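PDB 1L1E: cyclopropane mycolic acid synthase 3 from Mycobacterium tuberculosis, which probably catalyses the S-adenosylmethionine-dependent conversion of a double bond into a cyclopropane ring at the proximal position of alpha mycolic acids. Local coordinates for residues Phe22-Leu27 with Trp239-Leu243; Leu55-Lys59 with Asp281-Leu285; His144-His148 with Thr210-Tyr214. All coordinates share one frame; numbering follows the deposited sequence.

Interaction 1 (Phe22-Leu27 with Trp239-Leu243); sequences FFRLFL and WATAL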
# COMPACT_ATOMS: atom_id res chain seq x y z
N PHE A 22 9.68 14.84 -6.54
CA PHE A 22 8.45 15.45 -6.07
C PHE A 22 8.00 14.67 -4.84
O PHE A 22 7.68 15.25 -3.80
CB PHE A 22 7.36 15.39 -7.14
CG PHE A 22 6.11 16.13 -6.76
CD1 PHE A 22 6.06 17.52 -6.86
CD2 PHE A 22 5.01 15.45 -6.27
CE1 PHE A 22 4.93 18.22 -6.47
CE2 PHE A 22 3.86 16.14 -5.88
CZ PHE A 22 3.82 17.53 -5.98
N PHE A 23 7.98 13.34 -4.96
CA PHE A 23 7.57 12.50 -3.85
C PHE A 23 8.50 12.66 -2.65
O PHE A 23 8.05 12.68 -1.50
CB PHE A 23 7.55 11.03 -4.25
CG PHE A 23 6.44 10.67 -5.19
CD1 PHE A 23 6.70 10.47 -6.55
CD2 PHE A 23 5.13 10.55 -4.73
CE1 PHE A 23 5.67 10.15 -7.42
CE2 PHE A 23 4.10 10.23 -5.60
CZ PHE A 23 4.37 10.03 -6.95
N ARG A 24 9.79 12.80 -2.91
CA ARG A 24 10.73 12.96 -1.81
C ARG A 24 10.46 14.23 -0.99
O ARG A 24 11.02 14.40 0.09
CB ARG A 24 12.16 12.94 -2.34
CG ARG A 24 12.62 11.56 -2.79
CD ARG A 24 14.10 11.57 -3.14
NE ARG A 24 14.91 11.97 -1.98
CZ ARG A 24 16.19 12.33 -2.04
NH1 ARG A 24 16.82 12.35 -3.21
NH2 ARG A 24 16.83 12.68 -0.94
N LEU A 25 9.59 15.10 -1.51
CA LEU A 25 9.26 16.33 -0.80
C LEU A 25 8.26 16.10 0.34
O LEU A 25 8.09 16.98 1.19
CB LEU A 25 8.71 17.39 -1.76
CG LEU A 25 9.73 18.00 -2.73
CD1 LEU A 25 9.04 19.04 -3.59
CD2 LEU A 25 10.89 18.62 -1.95
N PHE A 26 7.59 14.95 0.37
CA PHE A 26 6.65 14.70 1.46
C PHE A 26 6.75 13.31 2.09
O PHE A 26 6.41 13.14 3.26
CB PHE A 26 5.20 15.04 1.05
CG PHE A 26 4.62 14.15 -0.02
CD1 PHE A 26 4.02 12.94 0.31
CD2 PHE A 26 4.63 14.54 -1.36
CE1 PHE A 26 3.44 12.14 -0.66
CE2 PHE A 26 4.05 13.75 -2.34
CZ PHE A 26 3.45 12.55 -1.99
N LEU A 27 7.23 12.32 1.34
CA LEU A 27 7.37 10.98 1.92
C LEU A 27 8.55 10.98 2.91
O LEU A 27 9.43 11.84 2.85
CB LEU A 27 7.63 9.95 0.82
CG LEU A 27 6.60 9.83 -0.31
CD1 LEU A 27 7.04 8.78 -1.31
CD2 LEU A 27 5.25 9.49 0.27
N TRP A 239 1.88 13.98 5.57
CA TRP A 239 2.36 14.16 4.20
C TRP A 239 2.00 15.56 3.73
O TRP A 239 2.78 16.21 3.03
CB TRP A 239 1.74 13.14 3.24
CG TRP A 239 2.31 11.75 3.33
CD1 TRP A 239 3.56 11.39 3.76
CD2 TRP A 239 1.67 10.54 2.92
NE1 TRP A 239 3.73 10.04 3.65
CE2 TRP A 239 2.59 9.49 3.13
CE3 TRP A 239 0.40 10.24 2.39
CZ2 TRP A 239 2.28 8.16 2.84
CZ3 TRP A 239 0.09 8.91 2.10
CH2 TRP A 239 1.03 7.89 2.32
N ALA A 240 0.82 16.03 4.12
CA ALA A 240 0.35 17.35 3.73
C ALA A 240 1.24 18.44 4.32
O ALA A 240 1.69 19.35 3.61
CB ALA A 240 -1.10 17.55 4.20
N THR A 241 1.50 18.35 5.63
CA THR A 241 2.34 19.32 6.33
C THR A 241 3.73 19.43 5.69
O THR A 241 4.26 20.53 5.55
CB THR A 241 2.50 18.94 7.83
OG1 THR A 241 1.21 18.98 8.46
CG2 THR A 241 3.44 19.91 8.55
N ALA A 242 4.29 18.29 5.30
CA ALA A 242 5.60 18.25 4.68
C ALA A 242 5.58 18.89 3.28
O ALA A 242 6.46 19.70 2.94
CB ALA A 242 6.08 16.81 4.60
N LEU A 243 4.58 18.53 2.49
CA LEU A 243 4.44 19.07 1.14
C LEU A 243 4.31 20.58 1.23
O LEU A 243 4.99 21.31 0.51
CB LEU A 243 3.21 18.47 0.45
CG LEU A 243 2.91 18.93 -0.98
CD1 LEU A 243 4.13 18.76 -1.86
CD2 LEU A 243 1.74 18.13 -1.54

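Interaction 2 (Leu55-Lys59 with Asp281-Leu285); sequences LALGK and DQFTL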
# COMPACT_ATOMS: atom_id res chain seq x y z
N LEU A 55 4.66 -4.71 11.19
CA LEU A 55 3.33 -5.24 11.51
C LEU A 55 2.87 -6.21 10.42
O LEU A 55 2.40 -7.31 10.70
CB LEU A 55 2.32 -4.10 11.64
CG LEU A 55 0.86 -4.54 11.85
CD1 LEU A 55 0.68 -5.16 13.25
CD2 LEU A 55 -0.06 -3.33 11.68
N ALA A 56 3.01 -5.78 9.17
CA ALA A 56 2.60 -6.60 8.03
C ALA A 56 3.42 -7.87 7.93
O ALA A 56 2.89 -8.96 7.85
CB ALA A 56 2.71 -5.80 6.74
N LEU A 57 4.74 -7.71 7.96
CA LEU A 57 5.65 -8.85 7.84
C LEU A 57 5.56 -9.81 9.02
O LEU A 57 5.72 -11.00 8.84
CB LEU A 57 7.08 -8.35 7.66
CG LEU A 57 7.29 -7.47 6.41
CD1 LEU A 57 8.76 -7.03 6.36
CD2 LEU A 57 6.91 -8.25 5.14
N GLY A 58 5.30 -9.29 10.21
CA GLY A 58 5.19 -10.16 11.37
C GLY A 58 4.09 -11.19 11.21
O GLY A 58 4.15 -12.27 11.78
N LYS A 59 3.08 -10.86 10.41
CA LYS A 59 1.95 -11.74 10.16
C LYS A 59 2.24 -12.88 9.18
O LYS A 59 1.48 -13.85 9.09
CB LYS A 59 0.76 -10.91 9.64
CG LYS A 59 0.21 -9.94 10.68
CD LYS A 59 -0.84 -9.04 10.09
CE LYS A 59 -1.42 -8.09 11.13
NZ LYS A 59 -2.22 -6.99 10.48
N ASP A 281 -7.63 -1.60 5.79
CA ASP A 281 -7.57 -2.89 6.45
C ASP A 281 -6.39 -3.75 5.99
O ASP A 281 -5.93 -3.65 4.85
CB ASP A 281 -8.85 -3.68 6.18
CG ASP A 281 -10.00 -3.31 7.12
OD1 ASP A 281 -9.88 -2.34 7.90
OD2 ASP A 281 -11.04 -4.00 7.08
N GLN A 282 -5.92 -4.60 6.89
CA GLN A 282 -4.85 -5.53 6.58
C GLN A 282 -5.52 -6.89 6.72
O GLN A 282 -5.99 -7.26 7.80
CB GLN A 282 -3.69 -5.42 7.58
CG GLN A 282 -2.84 -4.14 7.49
CD GLN A 282 -1.42 -4.34 8.04
OE1 GLN A 282 -1.20 -5.20 8.90
NE2 GLN A 282 -0.47 -3.56 7.55
N PHE A 283 -5.59 -7.63 5.61
CA PHE A 283 -6.20 -8.95 5.60
C PHE A 283 -5.13 -10.02 5.58
O PHE A 283 -4.25 -10.00 4.73
CB PHE A 283 -7.08 -9.15 4.37
CG PHE A 283 -8.20 -8.16 4.23
CD1 PHE A 283 -8.00 -6.94 3.61
CD2 PHE A 283 -9.49 -8.48 4.68
CE1 PHE A 283 -9.05 -6.04 3.43
CE2 PHE A 283 -10.54 -7.58 4.51
CZ PHE A 283 -10.32 -6.36 3.88
N THR A 284 -5.21 -10.94 6.52
CA THR A 284 -4.27 -12.03 6.54
C THR A 284 -5.03 -13.18 5.90
O THR A 284 -6.09 -13.58 6.38
CB THR A 284 -3.83 -12.40 7.96
OG1 THR A 284 -3.23 -11.26 8.59
CG2 THR A 284 -2.82 -13.54 7.91
N LEU A 285 -4.50 -13.69 4.80
CA LEU A 285 -5.14 -14.79 4.08
C LEU A 285 -4.24 -16.02 4.03
O LEU A 285 -3.08 -15.94 3.63
CB LEU A 285 -5.48 -14.34 2.66
CG LEU A 285 -6.08 -12.93 2.54
CD1 LEU A 285 -6.22 -12.59 1.08
CD2 LEU A 285 -7.41 -12.86 3.25
O HOH W 1 -4.39 -8.85 9.47

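Interaction 3 (His144-His148 with Thr210-Tyr214); sequences HQRYH and TVHEY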
# COMPACT_ATOMS: atom_id res chain seq x y z
N HIS A 144 -11.73 -3.61 -10.01
CA HIS A 144 -12.59 -4.73 -9.67
C HIS A 144 -12.62 -5.90 -10.67
O HIS A 144 -12.64 -7.05 -10.26
CB HIS A 144 -14.01 -4.20 -9.42
CG HIS A 144 -15.00 -5.25 -9.04
ND1 HIS A 144 -15.54 -6.13 -9.96
CD2 HIS A 144 -15.57 -5.55 -7.85
CE1 HIS A 144 -16.39 -6.93 -9.35
NE2 HIS A 144 -16.43 -6.61 -8.07
N GLN A 145 -12.62 -5.60 -11.97
CA GLN A 145 -12.68 -6.65 -12.99
C GLN A 145 -11.53 -7.64 -12.96
O GLN A 145 -11.61 -8.71 -13.56
CB GLN A 145 -12.75 -6.04 -14.39
CG GLN A 145 -11.49 -5.30 -14.80
CD GLN A 145 -11.48 -3.85 -14.34
OE1 GLN A 145 -12.04 -3.52 -13.29
NE2 GLN A 145 -10.84 -2.98 -15.12
N ARG A 146 -10.44 -7.30 -12.27
CA ARG A 146 -9.28 -8.18 -12.22
C ARG A 146 -9.12 -8.89 -10.87
O ARG A 146 -8.19 -9.68 -10.69
CB ARG A 146 -8.01 -7.39 -12.53
CG ARG A 146 -8.13 -6.48 -13.74
CD ARG A 146 -6.89 -6.57 -14.60
NE ARG A 146 -5.69 -6.11 -13.91
CZ ARG A 146 -4.45 -6.35 -14.34
NH1 ARG A 146 -4.25 -7.05 -15.45
NH2 ARG A 146 -3.42 -5.88 -13.66
N TYR A 147 -10.02 -8.61 -9.93
CA TYR A 147 -9.91 -9.23 -8.60
C TYR A 147 -9.79 -10.75 -8.61
O TYR A 147 -8.88 -11.29 -7.98
CB TYR A 147 -11.10 -8.81 -7.71
CG TYR A 147 -11.05 -7.36 -7.24
CD1 TYR A 147 -12.11 -6.82 -6.51
CD2 TYR A 147 -9.95 -6.54 -7.52
CE1 TYR A 147 -12.08 -5.49 -6.06
CE2 TYR A 147 -9.91 -5.22 -7.08
CZ TYR A 147 -10.97 -4.70 -6.35
OH TYR A 147 -10.93 -3.39 -5.91
N HIS A 148 -10.70 -11.44 -9.30
CA HIS A 148 -10.62 -12.90 -9.31
C HIS A 148 -9.27 -13.40 -9.79
O HIS A 148 -8.72 -14.35 -9.24
CB HIS A 148 -11.68 -13.53 -10.20
CG HIS A 148 -11.48 -15.01 -10.39
ND1 HIS A 148 -11.83 -15.93 -9.43
CD2 HIS A 148 -10.88 -15.70 -11.39
CE1 HIS A 148 -11.46 -17.14 -9.83
NE2 HIS A 148 -10.88 -17.02 -11.01
N THR A 210 -16.54 -7.66 -0.52
CA THR A 210 -15.95 -7.99 -1.81
C THR A 210 -14.58 -8.65 -1.66
O THR A 210 -14.29 -9.66 -2.32
CB THR A 210 -15.79 -6.72 -2.69
OG1 THR A 210 -17.06 -6.35 -3.23
CG2 THR A 210 -14.84 -6.98 -3.83
N VAL A 211 -13.73 -8.09 -0.80
CA VAL A 211 -12.41 -8.68 -0.58
C VAL A 211 -12.64 -10.13 -0.17
O VAL A 211 -12.08 -11.05 -0.77
CB VAL A 211 -11.65 -7.96 0.56
CG1 VAL A 211 -10.36 -8.72 0.87
CG2 VAL A 211 -11.36 -6.53 0.16
N HIS A 212 -13.48 -10.31 0.85
CA HIS A 212 -13.82 -11.64 1.35
C HIS A 212 -14.36 -12.49 0.21
O HIS A 212 -14.01 -13.67 0.08
CB HIS A 212 -14.89 -11.52 2.43
CG HIS A 212 -14.34 -11.29 3.80
ND1 HIS A 212 -13.99 -12.31 4.65
CD2 HIS A 212 -14.07 -10.14 4.46
CE1 HIS A 212 -13.53 -11.81 5.78
NE2 HIS A 212 -13.56 -10.49 5.69
N GLU A 213 -15.21 -11.89 -0.61
CA GLU A 213 -15.83 -12.57 -1.74
C GLU A 213 -14.83 -13.27 -2.64
O GLU A 213 -14.86 -14.50 -2.77
CB GLU A 213 -16.63 -11.57 -2.58
CG GLU A 213 -17.39 -12.21 -3.74
CD GLU A 213 -17.83 -11.21 -4.80
OE1 GLU A 213 -18.50 -11.63 -5.76
OE2 GLU A 213 -17.51 -10.00 -4.67
N TYR A 214 -13.96 -12.50 -3.28
CA TYR A 214 -12.98 -13.04 -4.20
C TYR A 214 -11.84 -13.83 -3.60
O TYR A 214 -11.33 -14.75 -4.23
CB TYR A 214 -12.39 -11.93 -5.07
CG TYR A 214 -13.36 -11.38 -6.07
CD1 TYR A 214 -14.31 -10.43 -5.69
CD2 TYR A 214 -13.36 -11.83 -7.39
CE1 TYR A 214 -15.22 -9.93 -6.61
CE2 TYR A 214 -14.27 -11.35 -8.31
CZ TYR A 214 -15.19 -10.40 -7.92
OH TYR A 214 -16.08 -9.90 -8.84
O HOH W 2 -18.17 -7.38 -5.47
O HOH W 3 -12.44 -15.23 -6.73

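Interaction 1 (Phe22-Leu27 with Trp239-Leu243)
Two side chains of the 22-27 segment share one face of the Trp239 indole. The Phe26 ring meets it edge on, a T-shaped pair with the planes at 68° and CD1 of Phe26 3.7 Å from CG of Trp239; CD1 of the indole in turn lies in the plane of the Phe26 ring, at its rim. Beside it, CD2 of Leu27 makes an off-centre CH-pi contact with the five-membered ring, 3.7 Å from NE1 of Trp239. One face of the Phe26 ring has the carbonyl oxygen of Phe23 above its rim. That oxygen is well used, since it accepts from the backbone N of both Phe26 and Leu27 and so holds the turn that presents these two side chains.

Phe26 carries much of the contact. Its CG stands between the backbone N and the carbonyl carbon (chi1 67°), which brings the ring back toward its own turn and the Phe23 carbonyl. The backbone itself directs CB of Phe26 at the helix, 3.3 Å from the carbonyl O of Trp239. On the next turn of that helix, CB of Ala242 packs 3.8 Å from CA of Phe26, and CB of Leu243 lies 4.0 Å from CB of Phe26. Farther along, CD1 of Leu243 reaches CZ of Phe22 at 4.3 Å.

Helices 247-253 and 256-274 extend this apolar patch around Leu243, through Ala250, Tyr259, Tyr262 and Met263. At the other end Trp239 meets the ring of Tyr33 and rests on Leu45 and Gln49. Leu27 also packs near Tyr33 and Trp75, which probably bind S-adenosylmethionine, and its side chain is about 7 Å from the bound S-adenosylhomocysteine. The contact is thus a buried aromatic and aliphatic cluster joining the N-terminal region to helix 229-245, beside the cofactor pocket of an S-adenosylmethionine-dependent methyltransferase.

Interaction 2 (Leu55-Lys59 with Asp281-Leu285)
Lys59 and Gln282 meet through one short hydrogen bond, from NZ of Lys59 to OE1 of Gln282 at 2.6 Å. The donor lies in the carbonyl plane, with a C=O...N angle of 146°, and the two long side chains cross at about a right angle. Leu55 closes in on the same amide, its CD2 3.5 Å from OE1 of Gln282, while CB of Ala56 faces NE2 of Gln282 at 4.0 Å. Lys59, extended beyond CG, also runs its CD past OG1 of Thr284 at 3.6 Å.

A water ties the group together: it accepts from NZ of Lys59 (3.0 Å), donates to the carbonyl O of Gln282 (2.8 Å) and pairs with OG1 of Thr284 (2.8 Å). Farther out, OE1 of Gln226 takes another bond from the ammonium group, and NE2 of Gln282 is bonded to ND1 of His167, a residue of the carbonate pocket; bonds at both ends of the amide fix its rotation. Strand 279-286 runs antiparallel between strands 163-170 and 221-227, the reversed strand of the 3-2-1-4-5-7-6 sheet that marks the Rossmann-like methyltransferase fold, and helix 45-58 docks against it here.

Interaction 3 (His144-His148 with Thr210-Tyr214)
The backbones approach most closely at His148 and Tyr214, whose CA atoms are 5.6 Å apart, and draw apart toward His144 and Thr210, where the corresponding separation is 9.1 Å. Tyr214 fills the widening gap as part of an aromatic cluster with His144 and Tyr147. CB of Tyr147 sits over one face of the Tyr214 ring, a CH-pi contact 3.9 Å from the ring centroid, and the Tyr147 ring turns its edge to the Tyr214 face with the planes at 81°. Tyr214 in turn offers its own edge to the His144 face in an offset edge-to-face pair, nearly perpendicular at 88°. His144 points its CG away from the backbone N (chi1 -180°), which brings the imidazole across to the hydroxyl end of Tyr214. At the edge of Tyr147, CG2 of Thr210 packs 3.8 Å from CD1 of that ring, and CB of His148 lies in the plane of the Tyr214 ring, 3.7 Å from its CD2.

Water bridges line the polar margin. One joins NE2 of His144, OG1 of Thr210 and OE2 of Glu213; another links ND1 of His148 to the carbonyl O of Tyr214, to which it donates.

In this way the start of helix 147-157, which leads from strand 132-136 toward strand 163-170, is held against helix 208-216, which precedes strand 221-227 and packs on strand 279-286.

How the interactions relate
The three contacts join different parts of one methyltransferase fold. Interactions 1 and 2 lie on opposite sides of the chain's centre, their centres 26 Å apart, and are linked in sequence because helix 45-58 follows helix 20-23. The centre of interaction 3 lies 32 Å from that of interaction 1 but 18 Å from that of interaction 2, which it touches where CE2 of Phe283 packs 3.8 Å from CG1 of Val211: strand 279-286 presents one side to helix 45-58 and the other to helix 208-216. Bound S-adenosylhomocysteine is about 7 Å from the Leu27 side chain, 9 Å from that of Ala56 and 10 Å from that of Tyr147; Arg146, in segment 144-148 though not part of the packing, touches it.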